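Local coordinates for putative histidinol-phosphate aminotransferase (Burkholderia pseudomallei, PDB 3P1T), which probably acts as a homodimeric pyridoxal-phosphate-dependent aminotransferase, perhaps converting L-histidinol phosphate and 2-oxoglutarate to imidazolyl-oxopropyl phosphate and glutamate, at the interface of chains A and B. Residues are numbered along the deposited sequence; one frame, centred on the assembly and turned at random. Chains: chain A/B, Putative histidinol-phosphate aminotransferase.

Contact 1: the interface of chains A and B. Residues chain A 30, 34-35, 38; chain B 38, 42, 45, 232.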
loop_
_atom_site.group_PDB
_atom_site.type_symbol
_atom_site.label_atom_id
_atom_site.label_comp_id
_atom_site.label_asym_id
_atom_site.label_seq_id
_atom_site.Cartn_x
_atom_site.Cartn_y
_atom_site.Cartn_z
ATOM N N VAL A 30 21.562 -7.129 -0.853
ATOM C CA VAL A 30 20.635 -6.884 -1.957
ATOM C C VAL A 30 21.454 -6.864 -3.252
ATOM O O VAL A 30 22.451 -6.138 -3.327
ATOM C CB VAL A 30 19.822 -5.582 -1.728
ATOM C CG1 VAL A 30 18.837 -5.332 -2.877
ATOM C CG2 VAL A 30 19.079 -5.635 -0.392
ATOM N N VAL A 34 19.319 -5.338 -8.716
ATOM C CA VAL A 34 18.062 -5.007 -8.072
ATOM C C VAL A 34 18.156 -3.538 -7.589
ATOM O O VAL A 34 17.256 -2.757 -7.908
ATOM C CB VAL A 34 17.676 -6.011 -6.956
ATOM C CG1 VAL A 34 16.554 -5.467 -6.077
ATOM C CG2 VAL A 34 17.254 -7.346 -7.557
ATOM N N GLN A 35 19.263 -3.154 -6.918
ATOM C CA GLN A 35 19.498 -1.785 -6.430
ATOM C C GLN A 35 19.508 -0.786 -7.589
ATOM O O GLN A 35 18.896 0.275 -7.470
ATOM C CB GLN A 35 20.808 -1.675 -5.634
ATOM C CG GLN A 35 20.837 -2.518 -4.359
ATOM C CD GLN A 35 21.999 -2.213 -3.447
ATOM O OE1 GLN A 35 22.305 -1.057 -3.155
ATOM N NE2 GLN A 35 22.607 -3.250 -2.890
ATOM N N ILE A 38 16.048 0.142 -8.926
ATOM C CA ILE A 38 15.414 1.067 -7.981
ATOM C C ILE A 38 15.974 2.485 -8.246
ATOM O O ILE A 38 15.189 3.414 -8.420
ATOM C CB ILE A 38 15.579 0.608 -6.500
ATOM C CG1 ILE A 38 14.848 -0.735 -6.252
ATOM C CG2 ILE A 38 15.038 1.672 -5.534
ATOM C CD1 ILE A 38 15.223 -1.442 -4.933
ATOM N N ILE B 38 16.710 7.300 -1.848
ATOM C CA ILE B 38 16.098 6.086 -2.374
ATOM C C ILE B 38 17.212 5.061 -2.620
ATOM O O ILE B 38 17.094 3.933 -2.147
ATOM C CB ILE B 38 15.233 6.370 -3.642
ATOM C CG1 ILE B 38 14.022 7.271 -3.292
ATOM C CG2 ILE B 38 14.737 5.065 -4.272
ATOM C CD1 ILE B 38 13.315 7.959 -4.465
ATOM N N ALA B 42 17.670 1.321 -0.881
ATOM C CA ALA B 42 17.663 0.165 -1.777
ATOM C C ALA B 42 18.569 -0.953 -1.259
ATOM O O ALA B 42 18.264 -2.116 -1.479
ATOM C CB ALA B 42 18.093 0.578 -3.172
ATOM N N ILE B 45 16.364 -3.163 1.550
ATOM C CA ILE B 45 14.975 -3.554 1.252
ATOM C C ILE B 45 14.675 -4.982 1.773
ATOM O O ILE B 45 13.498 -5.344 1.862
ATOM C CB ILE B 45 14.617 -3.444 -0.252
ATOM C CG1 ILE B 45 15.498 -4.366 -1.119
ATOM C CG2 ILE B 45 14.655 -1.995 -0.698
ATOM C CD1 ILE B 45 15.117 -4.428 -2.557
ATOM N N LEU B 232 11.277 1.932 0.726
ATOM C CA LEU B 232 11.608 2.819 -0.389
ATOM C C LEU B 232 10.708 4.068 -0.400
ATOM O O LEU B 232 11.238 5.174 -0.483
ATOM C CB LEU B 232 11.519 2.089 -1.741
ATOM C CG LEU B 232 12.488 0.916 -1.964
ATOM C CD1 LEU B 232 12.168 0.209 -3.271
ATOM C CD2 LEU B 232 13.963 1.357 -1.885
#

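Contact 2: the interface of chains A and B. Residues chain A 46, 48; chain B 23, 25, 197-198, 203, 206.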
loop_
_atom_site.group_PDB
_atom_site.type_symbol
_atom_site.label_atom_id
_atom_site.label_comp_id
_atom_site.label_asym_id
_atom_site.label_seq_id
_atom_site.Cartn_x
_atom_site.Cartn_y
_atom_site.Cartn_z
ATOM N N ASN A 46 7.855 11.116 -9.929
ATOM C CA ASN A 46 6.931 12.241 -10.091
ATOM C C ASN A 46 5.722 11.888 -10.993
ATOM O O ASN A 46 4.779 12.681 -11.093
ATOM C CB ASN A 46 7.683 13.460 -10.689
ATOM C CG ASN A 46 8.298 13.253 -12.055
ATOM O OD1 ASN A 46 8.919 12.235 -12.352
ATOM N ND2 ASN A 46 8.203 14.253 -12.900
ATOM N N TYR A 48 2.793 8.904 -12.579
ATOM C CA TYR A 48 2.035 7.678 -12.306
ATOM C C TYR A 48 2.640 6.505 -13.137
ATOM O O TYR A 48 2.982 6.704 -14.311
ATOM C CB TYR A 48 0.547 7.870 -12.589
ATOM C CG TYR A 48 -0.129 8.853 -11.644
ATOM C CD1 TYR A 48 -0.451 8.489 -10.338
ATOM C CD2 TYR A 48 -0.495 10.132 -12.073
ATOM C CE1 TYR A 48 -1.077 9.385 -9.469
ATOM C CE2 TYR A 48 -1.133 11.033 -11.210
ATOM C CZ TYR A 48 -1.416 10.654 -9.909
ATOM O OH TYR A 48 -2.039 11.523 -9.045
ATOM N N PHE B 23 -2.712 14.425 -16.287
ATOM C CA PHE B 23 -2.866 13.848 -14.938
ATOM C C PHE B 23 -2.381 14.753 -13.809
ATOM O O PHE B 23 -2.279 14.284 -12.682
ATOM C CB PHE B 23 -2.141 12.502 -14.807
ATOM C CG PHE B 23 -2.676 11.513 -15.807
ATOM C CD1 PHE B 23 -3.948 10.963 -15.655
ATOM C CD2 PHE B 23 -1.939 11.182 -16.937
ATOM C CE1 PHE B 23 -4.473 10.108 -16.620
ATOM C CE2 PHE B 23 -2.463 10.330 -17.906
ATOM C CZ PHE B 23 -3.725 9.795 -17.739
ATOM N N GLU B 25 0.431 16.043 -13.039
ATOM C CA GLU B 25 1.700 15.618 -12.456
ATOM C C GLU B 25 2.689 16.783 -12.346
ATOM O O GLU B 25 2.621 17.734 -13.147
ATOM C CB GLU B 25 2.320 14.489 -13.315
ATOM C CG GLU B 25 1.530 13.183 -13.313
ATOM C CD GLU B 25 1.772 12.262 -14.489
ATOM O OE1 GLU B 25 1.841 12.776 -15.630
ATOM O OE2 GLU B 25 1.828 11.027 -14.282
ATOM N N SER B 197 1.391 13.870 -4.165
ATOM C CA SER B 197 1.438 13.568 -5.591
ATOM C C SER B 197 1.695 14.791 -6.493
ATOM O O SER B 197 2.212 14.620 -7.600
ATOM C CB SER B 197 0.131 12.922 -6.039
ATOM O OG SER B 197 -0.031 11.614 -5.524
ATOM N N LYS B 198 1.317 15.996 -6.050
ATOM C CA LYS B 198 1.397 17.162 -6.912
ATOM C C LYS B 198 2.648 17.948 -6.589
ATOM O O LYS B 198 3.731 17.537 -6.996
ATOM C CB LYS B 198 0.112 18.020 -6.790
ATOM C CG LYS B 198 -1.221 17.226 -6.862
ATOM C CD LYS B 198 -1.470 16.395 -8.147
ATOM C CE LYS B 198 -2.774 15.606 -8.095
ATOM N NZ LYS B 198 -2.772 14.407 -8.986
ATOM N N ALA B 203 3.839 11.521 -7.212
ATOM C CA ALA B 203 2.633 10.947 -7.823
ATOM C C ALA B 203 2.719 9.430 -8.023
ATOM O O ALA B 203 1.720 8.742 -7.818
ATOM C CB ALA B 203 2.361 11.604 -9.154
ATOM N N ARG B 206 1.885 7.464 -4.700
ATOM C CA ARG B 206 0.490 7.585 -4.259
ATOM C C ARG B 206 0.440 7.567 -2.704
ATOM O O ARG B 206 0.020 6.582 -2.087
ATOM C CB ARG B 206 -0.390 6.471 -4.902
ATOM C CG ARG B 206 -1.902 6.626 -4.732
ATOM C CD ARG B 206 -2.488 7.843 -5.423
ATOM N NE ARG B 206 -3.946 7.732 -5.494
ATOM C CZ ARG B 206 -4.750 8.662 -5.986
ATOM N NH1 ARG B 206 -4.256 9.807 -6.439
ATOM N NH2 ARG B 206 -6.060 8.452 -6.037
HETATM O O HOH W 1 4.335 14.551 -9.222
HETATM O O HOH W 2 2.355 9.061 -16.393
#

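Contact 1: the interface of chains A and B
A:Ile38 meets its own counterpart B:Ile38 through the gamma-branch methyls, CG2 to CG2 at 3.6 Å, which places this pair beside the two-fold axis of the dimer. The A:Ile38 side chain can be followed outwards from CB. At CB, which faces the methyl of B:Ala42, the chain divides into CG1 and CG2. The branch methyl CG2, set anti to the backbone N while CG1 lies beside it (chi1 -64°), turns to B:Ile38 and also touches B:Leu232 CD2 at 3.8 Å. The other arm passes B:Leu232 CD1 with its CG1 and ends in CD1, which comes tip to tip with B:Ile45 CD1 at 3.8 Å. B:Leu232 lies at about a right angle to A:Ile38, so its two methyls bear on both arms of the isoleucine.

B:Ile45 also packs on A:Val30 and A:Val34. Its CG1 stands between the backbone N and the carbonyl carbon (chi1 61°), and from there CD1 reaches A:Val30 CG1 at 3.8 Å and A:Val34 CG1 at 3.9 Å, running crosswise to the A:Val30 side chain. Within chain A, A:Gln35 NE2 donates to the backbone O of A:Val30 at 2.9 Å. That carbonyl oxygen lies close to the amide plane, although the donor sits above the carbonyl plane; the bond ties the loop holding A:Val30 to the helix that follows it.

In the fold, chain A contributes helix 32-41 and the loop before it, and chain B answers with its own helix 32-41, the 3-10 turn 42-44 with the residue after it, and the start of helix 231-241.

Contact 2: the interface of chains A and B
The carboxylate oxygen B:Glu25 OE2 is gripped by the backbone N of A:Tyr48, which donates to it at 2.9 Å, and by water 2. The bond from the amide is nearly straight (165° at H), and it reaches OE2 on the anti side, 20° out of the carboxylate plane. Water 2 lies 2.9 Å from B:Glu25 OE2 and also contacts A:Tyr48 O, so the carboxylate binds the tyrosine N-H directly and reaches its carbonyl through the water.

The A:Tyr48 ring then runs deep into chain B. Its plane is only 19° from that of the B:Glu25 carboxylate. B:Ala203 CB sits over one face, 4.0 Å from the ring centroid, while the backbone O of B:Phe23 lies in plane at the edge, 3.7 Å from CE2. At the far end, B:Lys198 NZ donates to the phenol OH at 3.0 Å. Nearby, water 1 links A:Asn46 O at 2.7 Å to the backbone O of B:Ser197.

B:Lys198 stands in the family's SFSKSYGLAGLRLG motif as the lysine that forms the Schiff base with pyridoxal phosphate, and B:Arg206 of that motif is the expected phosphate ligand. The site is thus a composite active site: one subunit supplies the catalytic lysine, and the other lends a tyrosine to its cofactor pocket.

The C-alpha centres of contact 1 and contact 2 lie about 21 Å apart. The residues given for them do not coincide, yet part of each comes from one continuous stretch, residues 30 to 48. Helix 32-41 and the turn that follows, up to residue 45, pack at contact 1; in the symmetry-related copy the same stretch goes on to residues 46 and 48, of which Tyr48 reaches the partner's catalytic lysine at contact 2. By the two-fold symmetry each subunit plays both roles. Apolar packing near the axis therefore leads into the loop that completes the opposite catalytic pocket, which suggests that dimerisation is needed to build each active site.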